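Local coordinates for protein EF-P arginine 32 rhamnosyl-transferase (Pseudomonas putida KT2440, PDB 5NV8) that belongs to the EarP family of bacterial rhamnosyltransferases, enzymes of the glycosyltransferase class, at residues D287-A292 with E316-H321. Residues are numbered along the deposited sequence; the frame is centred on the assembly and turned at random.
Sequences DSFVRA and EAFLAH. With TRH (2'-deoxy-thymidine-beta-L-rhamnose), chain B.
A single T-shaped aromatic pair, Phe289 against Phe318, joins helix 287-295, whose first turn binds the phosphate next to the deoxyribose of TRH, to helix 315-322 in the buried interior. The two side chains reach toward each other from opposite directions and bridge backbones whose CA atoms, Phe289 to Phe318, are still 11.2 Å apart. Phe289 presents its edge: CZ sits over the centre of the Phe318 ring, 3.4 Å from CZ of Phe318, while the neighbouring CE1 leans over the CE2 side of the same face. The ring planes stand at 76°, with centroids 4.7 Å apart. Both phenylalanines have CG anti to the backbone N (chi1 near 175° in both), which extends each ring from its own helix toward the other. Trp301, on the outermost strand 299-302 of the mixed sheet, stacks on Phe289 and meets Phe318 edge-to-face, and Phe156 touches both, making an aromatic cluster.

Helix 287-295 follows strand 280-284 after a two-residue link, in the beta-strand-then-helix arrangement of a Rossmann-like domain, and its N-terminus faces the diphosphate, as in GT-B glycosyltransferases. The backbone N of Ser288 donates to O2P of TRH at 2.6 Å with an N-H...O angle of 165°, and the backbone N of Asp287 donates to O1P at 3.0 Å. Two oxygens of one phosphate are thus gripped by successive amides, where the helix dipole would favour negative charge. Beside them, Asp287 OD2 accepts a weak bond from the deoxyribose O3' of TRH, while its OD1 forms a salt bridge with Arg36.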
loop_
_atom_site.group_PDB
_atom_site.type_symbol
_atom_site.label_atom_id
_atom_site.label_comp_id
_atom_site.label_asym_id
_atom_site.label_seq_id
_atom_site.Cartn_x
_atom_site.Cartn_y
_atom_site.Cartn_z
ATOM N N ASP A 287 -0.550 -5.591 0.241
ATOM C CA ASP A 287 0.499 -5.018 1.079
ATOM C C ASP A 287 0.575 -3.500 0.942
ATOM O O ASP A 287 0.648 -2.786 1.950
ATOM C CB ASP A 287 1.846 -5.660 0.743
ATOM C CG ASP A 287 2.966 -5.160 1.632
ATOM O OD1 ASP A 287 2.949 -5.460 2.848
ATOM O OD2 ASP A 287 3.863 -4.462 1.116
ATOM N N SER A 288 0.566 -2.988 -0.294
ATOM C CA SER A 288 0.576 -1.540 -0.488
ATOM C C SER A 288 -0.649 -0.892 0.137
ATOM O O SER A 288 -0.590 0.265 0.572
ATOM C CB SER A 288 0.651 -1.200 -1.975
ATOM O OG SER A 288 -0.572 -1.495 -2.632
ATOM N N PHE A 289 -1.765 -1.622 0.182
ATOM C CA PHE A 289 -2.950 -1.164 0.900
ATOM C C PHE A 289 -2.622 -0.850 2.358
ATOM O O PHE A 289 -3.026 0.193 2.886
ATOM C CB PHE A 289 -4.040 -2.234 0.797
ATOM C CG PHE A 289 -5.268 -1.935 1.599
ATOM C CD1 PHE A 289 -5.851 -0.681 1.561
ATOM C CD2 PHE A 289 -5.850 -2.918 2.382
ATOM C CE1 PHE A 289 -6.986 -0.410 2.298
ATOM C CE2 PHE A 289 -6.984 -2.653 3.122
ATOM C CZ PHE A 289 -7.554 -1.396 3.080
ATOM N N VAL A 290 -1.876 -1.737 3.020
ATOM C CA VAL A 290 -1.536 -1.533 4.426
ATOM C C VAL A 290 -0.364 -0.568 4.572
ATOM O O VAL A 290 -0.336 0.261 5.491
ATOM C CB VAL A 290 -1.243 -2.889 5.095
ATOM C CG1 VAL A 290 -0.727 -2.688 6.512
ATOM C CG2 VAL A 290 -2.486 -3.763 5.091
ATOM N N ARG A 291 0.622 -0.661 3.676
ATOM C CA ARG A 291 1.757 0.256 3.722
ATOM C C ARG A 291 1.301 1.709 3.675
ATOM O O ARG A 291 1.850 2.562 4.382
ATOM C CB ARG A 291 2.711 -0.040 2.567
ATOM C CG ARG A 291 3.466 -1.345 2.716
ATOM C CD ARG A 291 4.640 -1.166 3.652
ATOM N NE ARG A 291 4.450 -1.871 4.911
ATOM C CZ ARG A 291 5.370 -1.946 5.863
ATOM N NH1 ARG A 291 6.548 -1.355 5.699
ATOM N NH2 ARG A 291 5.113 -2.614 6.979
ATOM N N ALA A 292 0.296 2.011 2.851
ATOM C CA ALA A 292 -0.204 3.379 2.777
ATOM C C ALA A 292 -0.953 3.772 4.043
ATOM O O ALA A 292 -1.019 4.961 4.376
ATOM C CB ALA A 292 -1.101 3.550 1.550
ATOM N N GLU A 316 -16.719 -2.389 1.307
ATOM C CA GLU A 316 -17.536 -1.710 2.309
ATOM C C GLU A 316 -17.280 -2.246 3.714
ATOM O O GLU A 316 -17.452 -1.512 4.696
ATOM C CB GLU A 316 -19.020 -1.814 1.943
ATOM C CG GLU A 316 -19.324 -1.583 0.457
ATOM C CD GLU A 316 -19.654 -0.128 0.126
ATOM O OE1 GLU A 316 -19.834 0.684 1.061
ATOM O OE2 GLU A 316 -19.736 0.207 -1.076
ATOM N N ALA A 317 -16.860 -3.510 3.839
ATOM C CA ALA A 317 -16.479 -4.013 5.153
ATOM C C ALA A 317 -15.242 -3.298 5.674
ATOM O O ALA A 317 -15.079 -3.150 6.889
ATOM C CB ALA A 317 -16.251 -5.527 5.118
ATOM N N PHE A 318 -14.370 -2.827 4.779
ATOM C CA PHE A 318 -13.237 -2.030 5.235
ATOM C C PHE A 318 -13.683 -0.643 5.685
ATOM O O PHE A 318 -13.182 -0.117 6.686
ATOM C CB PHE A 318 -12.179 -1.915 4.141
ATOM C CG PHE A 318 -11.063 -0.986 4.502
ATOM C CD1 PHE A 318 -10.257 -1.259 5.595
ATOM C CD2 PHE A 318 -10.844 0.174 3.785
ATOM C CE1 PHE A 318 -9.237 -0.404 5.952
ATOM C CE2 PHE A 318 -9.824 1.036 4.139
ATOM C CZ PHE A 318 -9.020 0.749 5.223
ATOM N N LEU A 319 -14.627 -0.035 4.967
ATOM C CA LEU A 319 -15.032 1.325 5.301
ATOM C C LEU A 319 -15.851 1.400 6.579
ATOM O O LEU A 319 -15.940 2.481 7.170
ATOM C CB LEU A 319 -15.838 1.943 4.164
ATOM C CG LEU A 319 -15.192 2.040 2.788
ATOM C CD1 LEU A 319 -16.291 2.096 1.745
ATOM C CD2 LEU A 319 -14.281 3.256 2.705
ATOM N N ALA A 320 -16.462 0.293 7.011
ATOM C CA ALA A 320 -17.286 0.334 8.215
ATOM C C ALA A 320 -16.472 0.775 9.426
ATOM O O ALA A 320 -16.966 1.532 10.270
ATOM C CB ALA A 320 -17.931 -1.030 8.461
ATOM N N HIS A 321 -15.222 0.321 9.527
ATOM C CA HIS A 321 -14.323 0.810 10.566
ATOM C C HIS A 321 -13.629 2.107 10.175
ATOM O O HIS A 321 -13.376 2.952 11.042
ATOM C CB HIS A 321 -13.253 -0.237 10.897
ATOM C CG HIS A 321 -13.744 -1.649 10.855
ATOM N ND1 HIS A 321 -13.845 -2.367 9.683
ATOM C CD2 HIS A 321 -14.148 -2.482 11.843
ATOM C CE1 HIS A 321 -14.298 -3.580 9.950
ATOM N NE2 HIS A 321 -14.490 -3.675 11.253
HETATM O O4P TRH B . -2.137 -6.092 -6.677
HETATM P P2 TRH B . -1.018 -6.475 -5.779
HETATM O O3P TRH B . 0.375 -6.647 -6.585
HETATM O O1 TRH B . -1.305 -7.845 -4.982
HETATM C C1 TRH B . -2.551 -8.528 -5.230
HETATM C C2 TRH B . -2.712 -9.729 -4.286
HETATM O O2 TRH B . -1.458 -10.365 -4.038
HETATM C C3 TRH B . -3.633 -10.779 -4.919
HETATM O O3 TRH B . -2.885 -11.574 -5.847
HETATM C C4 TRH B . -4.754 -10.081 -5.661
HETATM O O4 TRH B . -5.463 -9.226 -4.746
HETATM O OPP TRH B . -0.744 -5.318 -4.685
HETATM P P TRH B . 0.136 -5.645 -3.389
HETATM O O1P TRH B . -0.458 -6.685 -2.512
HETATM O O2P TRH B . 0.354 -4.257 -2.595
HETATM O "O5'" TRH B . 1.608 -6.043 -3.901
HETATM C "C5'" TRH B . 2.506 -5.027 -4.342
HETATM C "C4'" TRH B . 3.881 -5.323 -3.766
HETATM O "O4'" TRH B . 4.840 -4.647 -4.625
HETATM C "C3'" TRH B . 4.009 -4.630 -2.424
HETATM O "O3'" TRH B . 5.188 -5.100 -1.757
HETATM C "C2'" TRH B . 4.250 -3.220 -2.913
HETATM C "C1'" TRH B . 5.410 -3.603 -3.798
HETATM N N11 TRH B . 5.937 -2.503 -4.635
HETATM C C21 TRH B . 7.255 -2.267 -4.621
HETATM O O21 TRH B . 8.000 -2.946 -3.917
HETATM N N31 TRH B . 7.795 -1.249 -5.402
HETATM C C41 TRH B . 6.978 -0.465 -6.209
HETATM O O41 TRH B . 7.480 0.429 -6.888
HETATM C C51 TRH B . 5.611 -0.709 -6.230
HETATM C C5A TRH B . 4.787 0.068 -7.034
HETATM C C61 TRH B . 5.083 -1.731 -5.445
#